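Local coordinates for tail protein, 43 kDa (Neisseria meningitidis MC58, PDB 3D37) that is of unknown function but probably serves as a baseplate hub component of a Mu-like phage tail, at residues 74-79 with 87-92. Sequence-based numbering, arbitrary orientation.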
ATOM      1  N   GLY A  74       5.559   3.358 -31.835  1.00 30.69           N
ATOM      2  CA  GLY A  74       5.355   1.953 -32.056  1.00 31.51           C
ATOM      3  C   GLY A  74       4.026   1.489 -31.535  1.00 32.49           C
ATOM      4  O   GLY A  74       3.465   0.538 -32.034  1.00 34.55           O
ATOM      5  N   SER A  75       3.526   2.113 -30.492  1.00 32.88           N
ATOM      6  CA  SER A  75       2.315   1.642 -29.894  1.00 33.02           C
ATOM      7  C   SER A  75       1.576   2.714 -29.126  1.00 31.93           C
ATOM      8  O   SER A  75       2.143   3.710 -28.674  1.00 30.02           O
ATOM      9  CB  SER A  75       2.563   0.408 -29.017  1.00 33.20           C
ATOM     10  OG  SER A  75       3.100   0.702 -27.774  1.00 34.22           O
ATOM     11  N   GLN A  76       0.277   2.502 -29.029  1.00 31.69           N
ATOM     12  CA  GLN A  76      -0.620   3.438 -28.368  1.00 31.80           C
ATOM     13  C   GLN A  76      -1.670   2.690 -27.592  1.00 30.44           C
ATOM     14  O   GLN A  76      -2.234   1.718 -28.070  1.00 29.95           O
ATOM     15  CB  GLN A  76      -1.253   4.376 -29.432  1.00 31.30           C
ATOM     16  CG  GLN A  76      -2.227   5.424 -28.833  1.00 34.09           C
ATOM     17  CD  GLN A  76      -2.729   6.445 -29.883  1.00 35.74           C
ATOM     18  OE1 GLN A  76      -1.995   6.881 -30.759  1.00 39.07           O
ATOM     19  NE2 GLN A  76      -3.994   6.796 -29.788  1.00 41.85           N
ATOM     20  N   ARG A  77      -1.961   3.159 -26.385  1.00 31.71           N
ATOM     21  CA  ARG A  77      -3.038   2.646 -25.574  1.00 32.42           C
ATOM     22  C   ARG A  77      -4.018   3.765 -25.112  1.00 32.84           C
ATOM     23  O   ARG A  77      -3.624   4.880 -24.721  1.00 30.95           O
ATOM     24  CB  ARG A  77      -2.466   1.901 -24.368  1.00 32.59           C
ATOM     25  CG  ARG A  77      -1.654   0.671 -24.699  1.00 35.10           C
ATOM     26  CD  ARG A  77      -0.587   0.386 -23.675  1.00 36.82           C
ATOM     27  NE  ARG A  77       0.433   1.440 -23.757  1.00 42.64           N
ATOM     28  CZ  ARG A  77       1.400   1.492 -24.680  1.00 41.01           C
ATOM     29  NH1 ARG A  77       1.544   0.519 -25.586  1.00 41.81           N
ATOM     30  NH2 ARG A  77       2.218   2.518 -24.677  1.00 37.70           N
ATOM     31  N   HIS A  78      -5.304   3.478 -25.219  1.00 33.52           N
ATOM     32  CA  HIS A  78      -6.299   4.252 -24.511  1.00 33.07           C
ATOM     33  C   HIS A  78      -7.054   3.389 -23.504  1.00 32.46           C
ATOM     34  O   HIS A  78      -7.551   2.296 -23.816  1.00 31.46           O
ATOM     35  CB  HIS A  78      -7.272   4.947 -25.481  1.00 34.49           C
ATOM     36  CG  HIS A  78      -8.184   5.903 -24.776  1.00 37.37           C
ATOM     37  ND1 HIS A  78      -9.556   5.730 -24.709  1.00 45.39           N
ATOM     38  CD2 HIS A  78      -7.904   6.996 -24.022  1.00 42.06           C
ATOM     39  CE1 HIS A  78     -10.078   6.699 -23.970  1.00 44.64           C
ATOM     40  NE2 HIS A  78      -9.098   7.481 -23.550  1.00 41.81           N
ATOM     41  N   GLY A  79      -7.110   3.857 -22.283  1.00 30.57           N
ATOM     42  CA  GLY A  79      -7.813   3.166 -21.224  1.00 32.15           C
ATOM     43  C   GLY A  79      -8.745   4.114 -20.501  1.00 32.40           C
ATOM     44  O   GLY A  79      -8.376   5.269 -20.263  1.00 29.66           O
ATOM     45  N   LEU A  87      -4.262   7.960 -21.896  1.00 43.49           N
ATOM     46  CA  LEU A  87      -3.740   7.725 -23.232  1.00 42.46           C
ATOM     47  C   LEU A  87      -2.223   7.579 -23.085  1.00 40.99           C
ATOM     48  O   LEU A  87      -1.576   8.424 -22.449  1.00 39.38           O
ATOM     49  CB  LEU A  87      -4.089   8.883 -24.165  1.00 42.72           C
ATOM     50  CG  LEU A  87      -3.212   9.136 -25.421  1.00 45.50           C
ATOM     51  CD1 LEU A  87      -3.317   8.054 -26.464  1.00 47.28           C
ATOM     52  CD2 LEU A  87      -3.535  10.505 -26.082  1.00 45.25           C
ATOM     53  N   SER A  88      -1.669   6.489 -23.615  1.00 38.36           N
ATOM     54  CA  SER A  88      -0.214   6.330 -23.669  1.00 37.40           C
ATOM     55  C   SER A  88       0.320   6.029 -25.036  1.00 35.11           C
ATOM     56  O   SER A  88      -0.387   5.502 -25.896  1.00 34.20           O
ATOM     57  CB  SER A  88       0.294   5.329 -22.637  1.00 37.42           C
ATOM     58  OG  SER A  88      -0.215   4.058 -22.885  1.00 38.44           O
ATOM     59  N   LEU A  89       1.568   6.459 -25.236  1.00 34.34           N
ATOM     60  CA  LEU A  89       2.358   6.300 -26.482  1.00 34.13           C
ATOM     61  C   LEU A  89       3.757   5.767 -26.132  1.00 32.88           C
ATOM     62  O   LEU A  89       4.385   6.273 -25.171  1.00 32.03           O
ATOM     63  CB  LEU A  89       2.615   7.657 -27.168  1.00 34.70           C
ATOM     64  CG  LEU A  89       1.460   8.578 -27.497  1.00 37.91           C
ATOM     65  CD1 LEU A  89       2.021   9.777 -28.217  1.00 40.65           C
ATOM     66  CD2 LEU A  89       0.415   7.854 -28.359  1.00 41.44           C
ATOM     67  N   SER A  90       4.244   4.806 -26.915  1.00 30.40           N
ATOM     68  CA  SER A  90       5.632   4.396 -26.832  1.00 31.01           C
ATOM     69  C   SER A  90       6.224   4.304 -28.193  1.00 27.83           C
ATOM     70  O   SER A  90       5.532   4.134 -29.183  1.00 27.66           O
ATOM     71  CB  SER A  90       5.848   3.032 -26.165  1.00 30.70           C
ATOM     72  OG  SER A  90       5.055   2.944 -25.072  1.00 35.89           O
ATOM     73  N   GLY A  91       7.527   4.307 -28.183  1.00 26.17           N
ATOM     74  CA  GLY A  91       8.293   4.168 -29.375  1.00 26.41           C
ATOM     75  C   GLY A  91       9.770   4.113 -29.156  1.00 26.03           C
ATOM     76  O   GLY A  91      10.306   4.078 -28.015  1.00 23.36           O
ATOM     77  N   ARG A  92      10.426   4.055 -30.297  1.00 26.23           N
ATOM     78  CA  ARG A  92      11.883   3.939 -30.377  1.00 28.53           C
ATOM     79  C   ARG A  92      12.426   4.959 -31.347  1.00 28.27           C
ATOM     80  O   ARG A  92      11.679   5.483 -32.168  1.00 27.49           O
ATOM     81  CB  ARG A  92      12.262   2.533 -30.824  1.00 28.23           C
ATOM     82  CG  ARG A  92      11.893   1.453 -29.768  1.00 28.41           C
ATOM     83  CD  ARG A  92      12.256   0.085 -30.294  1.00 29.85           C
ATOM     84  NE  ARG A  92      11.506  -0.157 -31.512  1.00 29.68           N
ATOM     85  CZ  ARG A  92      11.727  -1.108 -32.411  1.00 33.83           C
ATOM     86  NH1 ARG A  92      12.772  -1.919 -32.307  1.00 34.27           N
ATOM     87  NH2 ARG A  92      10.930  -1.166 -33.475  1.00 31.84           N
TER
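Three serine hydroxyls ring the guanidinium of Arg77, which lies over one face of this antiparallel hairpin. Arg77 NE donates to Ser88 OG at 2.8 Å, directly across the ladder, while NH2 makes only a weak, bent bond to Ser90 OG (2.9 Å). On its own strand, NH1 gives Ser75 OG a straighter 2.7 Å bond in the plane of the group. The side chain gets there by folding back at chi3 (-68°), which turns NE toward the neighbouring strand. Ser90 OG also pairs with Asp39 on the next strand, so a carboxylate stands one hydroxyl away from the arginine.

Below this network the backbone is regular, with two-way N-H to O bonds linking Ser75 with Ser90 and Arg77 with Ser88. The regularity ends at Gly74: its N and that of Ser75 both donate to Ser90 O, the former at 2.8 Å on a lone pair, making a classic beta bulge.

The reverse face carries Gln76, Leu87 and Leu89. Gln76, with CG anti to the backbone N and an extended chain, runs beside Leu89, whose CD2 lies 3.5 Å from OE1; Leu87 CD1 meets NE2 at 3.6 Å. The buried amide is satisfied by the backbone of Pro52 and Leu54. The hairpin, strands 66-81 and 84-93, belongs to the Mu GpP-like N-terminal region; Ser75 to Gly79 also pair with a second subunit's strand, extending the sheet.

Neutral hydroxyls at three guanidinium nitrogens should limit its rotation, while Asp39, through Ser90, and Glu206 of the second subunit, packed on Arg77, may help balance its charge.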